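Local coordinates for uncharacterized protein (Plasmodium falciparum, PDB 1ZSO), which is of unknown function but may bind zinc, an activity not established for this protein, at residues B[31-36]-B[51-56]; B[127-132]-B[150-155]. One frame throughout, in Å; residues are numbered along the deposited sequence.

Contact 1. Residues B[31-36]-B[51-56]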
# COMPACT_ATOMS: atom_id res chain seq x y z
N GLU B 31 -2.62 -1.73 -15.21
CA GLU B 31 -3.14 -0.56 -14.51
C GLU B 31 -4.33 -0.91 -13.60
O GLU B 31 -4.70 -0.15 -12.74
CB GLU B 31 -3.56 0.55 -15.51
CG GLU B 31 -2.50 0.96 -16.56
CD GLU B 31 -3.05 1.93 -17.66
OE1 GLU B 31 -3.91 2.79 -17.35
OE2 GLU B 31 -2.60 1.83 -18.85
N TYR B 32 -4.94 -2.08 -13.79
CA TYR B 32 -6.16 -2.37 -13.09
C TYR B 32 -5.97 -2.17 -11.57
O TYR B 32 -4.98 -2.62 -10.94
CB TYR B 32 -6.69 -3.79 -13.41
CG TYR B 32 -8.02 -4.03 -12.74
CD1 TYR B 32 -9.18 -3.53 -13.28
CD2 TYR B 32 -8.09 -4.65 -11.50
CE1 TYR B 32 -10.40 -3.70 -12.63
CE2 TYR B 32 -9.28 -4.81 -10.85
CZ TYR B 32 -10.45 -4.34 -11.43
OH TYR B 32 -11.65 -4.48 -10.76
N LEU B 33 -6.95 -1.47 -11.00
CA LEU B 33 -6.93 -1.18 -9.56
C LEU B 33 -7.68 -2.22 -8.76
O LEU B 33 -8.92 -2.21 -8.75
CB LEU B 33 -7.54 0.19 -9.27
CG LEU B 33 -7.23 0.58 -7.84
CD1 LEU B 33 -5.72 0.64 -7.70
CD2 LEU B 33 -7.85 1.91 -7.47
N TRP B 34 -6.94 -3.12 -8.08
CA TRP B 34 -7.61 -4.12 -7.20
C TRP B 34 -8.00 -3.47 -5.89
O TRP B 34 -7.21 -2.69 -5.30
CB TRP B 34 -6.72 -5.34 -6.94
CG TRP B 34 -6.40 -6.04 -8.15
CD1 TRP B 34 -5.28 -5.91 -8.89
CD2 TRP B 34 -7.24 -6.97 -8.85
NE1 TRP B 34 -5.34 -6.73 -9.99
CE2 TRP B 34 -6.54 -7.39 -9.98
CE3 TRP B 34 -8.49 -7.52 -8.58
CZ2 TRP B 34 -7.07 -8.29 -10.89
CZ3 TRP B 34 -9.02 -8.40 -9.49
CH2 TRP B 34 -8.31 -8.79 -10.61
N ILE B 35 -9.24 -3.74 -5.47
CA ILE B 35 -9.89 -3.14 -4.29
C ILE B 35 -10.55 -4.25 -3.47
O ILE B 35 -11.28 -5.13 -3.98
CB ILE B 35 -10.88 -2.06 -4.71
CG1 ILE B 35 -10.17 -1.05 -5.63
CG2 ILE B 35 -11.44 -1.31 -3.49
CD1 ILE B 35 -11.09 -0.15 -6.35
N PHE B 36 -10.26 -4.28 -2.20
CA PHE B 36 -10.78 -5.35 -1.35
C PHE B 36 -11.07 -4.80 -0.00
O PHE B 36 -10.43 -3.82 0.44
CB PHE B 36 -9.76 -6.48 -1.19
CG PHE B 36 -9.57 -7.31 -2.44
CD1 PHE B 36 -10.48 -8.27 -2.77
CD2 PHE B 36 -8.47 -7.12 -3.25
CE1 PHE B 36 -10.32 -9.04 -3.93
CE2 PHE B 36 -8.30 -7.87 -4.40
CZ PHE B 36 -9.22 -8.84 -4.74
N GLN B 51 -6.19 -0.84 -1.74
CA GLN B 51 -6.04 -0.69 -3.18
C GLN B 51 -4.62 -1.09 -3.63
O GLN B 51 -3.58 -0.74 -3.03
CB GLN B 51 -6.33 0.76 -3.61
CG GLN B 51 -7.60 1.39 -3.06
CD GLN B 51 -7.71 2.86 -3.42
OE1 GLN B 51 -6.71 3.50 -3.68
NE2 GLN B 51 -8.92 3.38 -3.47
N PHE B 52 -4.54 -1.80 -4.72
CA PHE B 52 -3.20 -2.13 -5.24
C PHE B 52 -3.28 -2.55 -6.67
O PHE B 52 -4.34 -2.90 -7.14
CB PHE B 52 -2.50 -3.21 -4.39
CG PHE B 52 -3.11 -4.58 -4.51
CD1 PHE B 52 -2.67 -5.45 -5.49
CD2 PHE B 52 -4.08 -5.00 -3.63
CE1 PHE B 52 -3.23 -6.67 -5.63
CE2 PHE B 52 -4.66 -6.21 -3.76
CZ PHE B 52 -4.23 -7.07 -4.74
N ARG B 53 -2.14 -2.51 -7.36
CA ARG B 53 -1.96 -3.05 -8.73
C ARG B 53 -0.98 -4.21 -8.76
O ARG B 53 -0.06 -4.26 -7.96
CB ARG B 53 -1.41 -1.97 -9.66
CG ARG B 53 -2.42 -0.87 -9.97
CD ARG B 53 -1.76 0.48 -9.89
NE ARG B 53 -1.12 0.64 -8.56
CZ ARG B 53 -1.73 1.12 -7.48
NH1 ARG B 53 -3.00 1.53 -7.56
NH2 ARG B 53 -1.08 1.19 -6.31
N LYS B 54 -1.14 -5.10 -9.74
CA LYS B 54 -0.30 -6.31 -9.84
C LYS B 54 1.18 -5.96 -10.13
O LYS B 54 2.04 -6.82 -10.11
CB LYS B 54 -0.86 -7.26 -10.93
CG LYS B 54 -0.35 -6.92 -12.34
CD LYS B 54 -1.34 -7.25 -13.41
CE LYS B 54 -1.11 -8.60 -14.01
NZ LYS B 54 -2.30 -8.98 -14.89
N THR B 55 1.45 -4.70 -10.45
CA THR B 55 2.80 -4.26 -10.81
C THR B 55 3.50 -3.65 -9.62
O THR B 55 4.70 -3.39 -9.70
CB THR B 55 2.76 -3.17 -11.92
OG1 THR B 55 1.89 -2.14 -11.50
CG2 THR B 55 2.24 -3.72 -13.27
N ASP B 56 2.75 -3.41 -8.53
CA ASP B 56 3.33 -2.79 -7.32
C ASP B 56 4.40 -3.70 -6.73
O ASP B 56 4.22 -4.92 -6.68
CB ASP B 56 2.25 -2.47 -6.27
CG ASP B 56 1.25 -1.43 -6.75
OD1 ASP B 56 1.49 -0.84 -7.81
OD2 ASP B 56 0.23 -1.19 -6.04
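Over one face of the Phe52 ring sits CB of Trp34, 3.9 Å from the ring centroid and offset toward the rim, a CH-pi contact. The five-membered ring of Trp34 runs near parallel to Phe52, at 27°, but is slid so that the two barely overlap. The Phe36 ring has Phe52 CE2 at its edge, 4.0 Å from Phe36 CD2. Tyr32 CD2 rests over the centre of one face of the Trp34 ring, while Phe52 O, Arg53 CA and Lys54 N lie at the edge of the indole. CG of Phe52 stands between the backbone N and the carbonyl carbon (chi1 70°), and the ring beyond it lies against Trp34 CB. Phe107 adds edge-to-face contacts to Trp34 and Phe36.

Trp34 and Phe52 form an antiparallel hydrogen-bonded pair: Trp34 N donates to Phe52 O at 2.8 Å, and Phe52 N to Trp34 O at 2.9 Å. Asp56 then holds Arg53: OD1 takes NE through its syn lone pair, OD2 takes Arg53 N from above the carboxylate plane, and Arg53 NH2 forms a 2.7 Å salt bridge to Asp56 OD2, weak as a hydrogen bond (117°). Arg53 CG packs 3.2 Å from Tyr32 O. On the other sheet face, Gln51 NE2 bonds Lys72 O of the second subunit. This is the open end of an antiparallel beta hairpin, strands 34-40 and 46-52, followed by a type I turn, Arg53 to Asp56.

Contact 2. Residues B[127-132]-B[150-155]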
# COMPACT_ATOMS: atom_id res chain seq x y z
N ASP B 127 -15.71 -5.41 -28.30
CA ASP B 127 -17.00 -5.94 -28.78
C ASP B 127 -16.78 -6.86 -29.97
O ASP B 127 -15.66 -6.99 -30.42
CB ASP B 127 -18.01 -4.82 -29.09
CG ASP B 127 -17.62 -3.95 -30.30
OD1 ASP B 127 -16.92 -4.40 -31.23
OD2 ASP B 127 -18.05 -2.79 -30.33
N THR B 128 -17.84 -7.50 -30.44
CA THR B 128 -17.72 -8.55 -31.44
C THR B 128 -17.25 -8.00 -32.80
O THR B 128 -16.74 -8.75 -33.64
CB THR B 128 -19.05 -9.35 -31.63
OG1 THR B 128 -20.14 -8.44 -31.86
CG2 THR B 128 -19.33 -10.24 -30.40
N LYS B 129 -17.39 -6.68 -32.99
CA LYS B 129 -16.89 -5.99 -34.18
C LYS B 129 -15.48 -5.44 -33.94
O LYS B 129 -14.98 -4.65 -34.74
CB LYS B 129 -17.84 -4.86 -34.56
CG LYS B 129 -19.26 -5.32 -34.88
CD LYS B 129 -19.33 -6.00 -36.24
CE LYS B 129 -20.74 -6.48 -36.55
NZ LYS B 129 -20.72 -7.78 -37.28
N GLY B 130 -14.88 -5.82 -32.82
CA GLY B 130 -13.46 -5.59 -32.60
C GLY B 130 -13.04 -4.25 -32.01
O GLY B 130 -11.84 -4.01 -31.86
N LYS B 131 -13.98 -3.37 -31.67
CA LYS B 131 -13.59 -2.07 -31.14
C LYS B 131 -13.55 -2.12 -29.63
O LYS B 131 -14.27 -2.89 -28.99
CB LYS B 131 -14.49 -0.94 -31.66
CG LYS B 131 -15.63 -0.56 -30.79
CD LYS B 131 -15.39 0.77 -30.14
CE LYS B 131 -16.10 1.91 -30.86
NZ LYS B 131 -16.80 2.77 -29.84
N LEU B 132 -12.67 -1.30 -29.07
CA LEU B 132 -12.29 -1.41 -27.67
C LEU B 132 -12.88 -0.27 -26.88
O LEU B 132 -12.96 0.86 -27.36
CB LEU B 132 -10.77 -1.38 -27.56
CG LEU B 132 -10.03 -2.53 -28.24
CD1 LEU B 132 -8.59 -2.20 -28.38
CD2 LEU B 132 -10.19 -3.80 -27.46
N HIS B 150 -21.36 0.24 -36.48
CA HIS B 150 -22.26 -0.83 -36.92
C HIS B 150 -23.64 -0.71 -36.28
O HIS B 150 -24.44 -1.63 -36.40
CB HIS B 150 -21.67 -2.21 -36.59
CG HIS B 150 -20.30 -2.45 -37.17
ND1 HIS B 150 -19.14 -2.05 -36.54
CD2 HIS B 150 -19.91 -3.10 -38.30
CE1 HIS B 150 -18.10 -2.42 -37.27
NE2 HIS B 150 -18.54 -3.06 -38.34
N GLU B 151 -23.91 0.40 -35.60
CA GLU B 151 -25.21 0.62 -34.93
C GLU B 151 -25.60 -0.54 -33.99
O GLU B 151 -26.66 -1.17 -34.14
CB GLU B 151 -26.30 0.92 -35.99
CG GLU B 151 -26.32 2.42 -36.36
CD GLU B 151 -26.79 2.72 -37.78
OE1 GLU B 151 -27.91 2.32 -38.16
OE2 GLU B 151 -26.02 3.40 -38.51
N MSE B 152 -24.75 -0.78 -32.99
CA MSE B 152 -24.83 -2.02 -32.21
C MSE B 152 -24.69 -1.77 -30.72
O MSE B 152 -23.70 -1.21 -30.28
CB MSE B 152 -23.74 -3.00 -32.67
CG MSE B 152 -23.64 -4.29 -31.85
SE MSE B 152 -22.37 -5.60 -32.66
CE MSE B 152 -20.67 -4.97 -31.88
N CYS B 153 -25.68 -2.19 -29.95
CA CYS B 153 -25.60 -2.08 -28.50
C CYS B 153 -24.61 -3.13 -27.99
O CYS B 153 -24.62 -4.30 -28.42
CB CYS B 153 -26.97 -2.27 -27.81
SG CYS B 153 -28.33 -1.01 -28.17
N VAL B 154 -23.76 -2.69 -27.06
CA VAL B 154 -22.79 -3.55 -26.39
C VAL B 154 -22.99 -3.42 -24.89
O VAL B 154 -23.04 -2.33 -24.39
CB VAL B 154 -21.37 -3.11 -26.76
CG1 VAL B 154 -20.38 -4.04 -26.19
CG2 VAL B 154 -21.23 -3.03 -28.25
N GLY B 155 -23.11 -4.52 -24.17
CA GLY B 155 -23.49 -4.45 -22.76
C GLY B 155 -22.93 -5.56 -21.87
O GLY B 155 -22.62 -6.66 -22.32
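Lys129 and His150 cross obliquely, with the aliphatic part of the lysine laid over one face of the imidazole. CD stands over the centre of the ring, 3.6 Å from its centroid and 10° off the normal, which makes this a CH-pi contact. CB and CG lie closer to the ND1 and CE1 side, CE to the CD2 side, so the lysine chain passes across the ring. The bend at chi2 (-74°) turns CD onto that face.

Met152, a selenomethionine, enters beside this pair. Its CG is anti to the backbone N (chi1 175°) and the chain stays extended as far as SE, bending at chi3 to place CE among three residues of the turn. CE comes to 3.3 Å from Lys129 CG, a tight carbon pair, and lies 3.5 Å from Thr128 OG1, whose side chain crosses the selenomethionine at about a right angle. Met152 CE also lies 3.6 Å from Asp127 CG. Val154 completes the row: both its methyl groups, CG1 and CG2, approach Asp127 CB, and the two side chains again meet at about a right angle.

No hydrogen bond joins the segments. The polar end of Asp127 works within its own turn and nearby: OD1 accepts Lys131 N at 3.1 Å from above the carboxylate plane and Lys129 N weakly, while OD2 is held by Tyr133 OH and Asn147 ND2. Backbone bonds Asp127 N to Lys131 O and Gly130 N to Asp127 O, with the positive phi of Gly130, make a type I turn with a G1 bulge in the beta hairpin of strands 123-127 and 132-136, packed against the loop at His150 and the start of strand 152-163, where Glu151 and Met152 opposite Asn147 form a separate G1 bulge.

In the fold
From the N terminus the chain first runs through strands 9-21 and 23-27. Contact 1 then closes the hairpin of strands 34-40 and 46-52, part of a three-stranded antiparallel sheet with strand 112-117. The chain continues through strands 80-85 and 102-110 of the six-stranded sheet before contact 2 opens; that contact brings the turn between strands 123-127 and 132-136, in the four-stranded sheet, against the start of strand 152-163, in the six-stranded one. The two loops are in series, neither nested nor crossed. Their centres are 27 Å apart and their nearest atoms about 12 Å: contact 1 is buried, its centre about 8 Å from the centre of the chain, and that of contact 2 is about 24 Å from it.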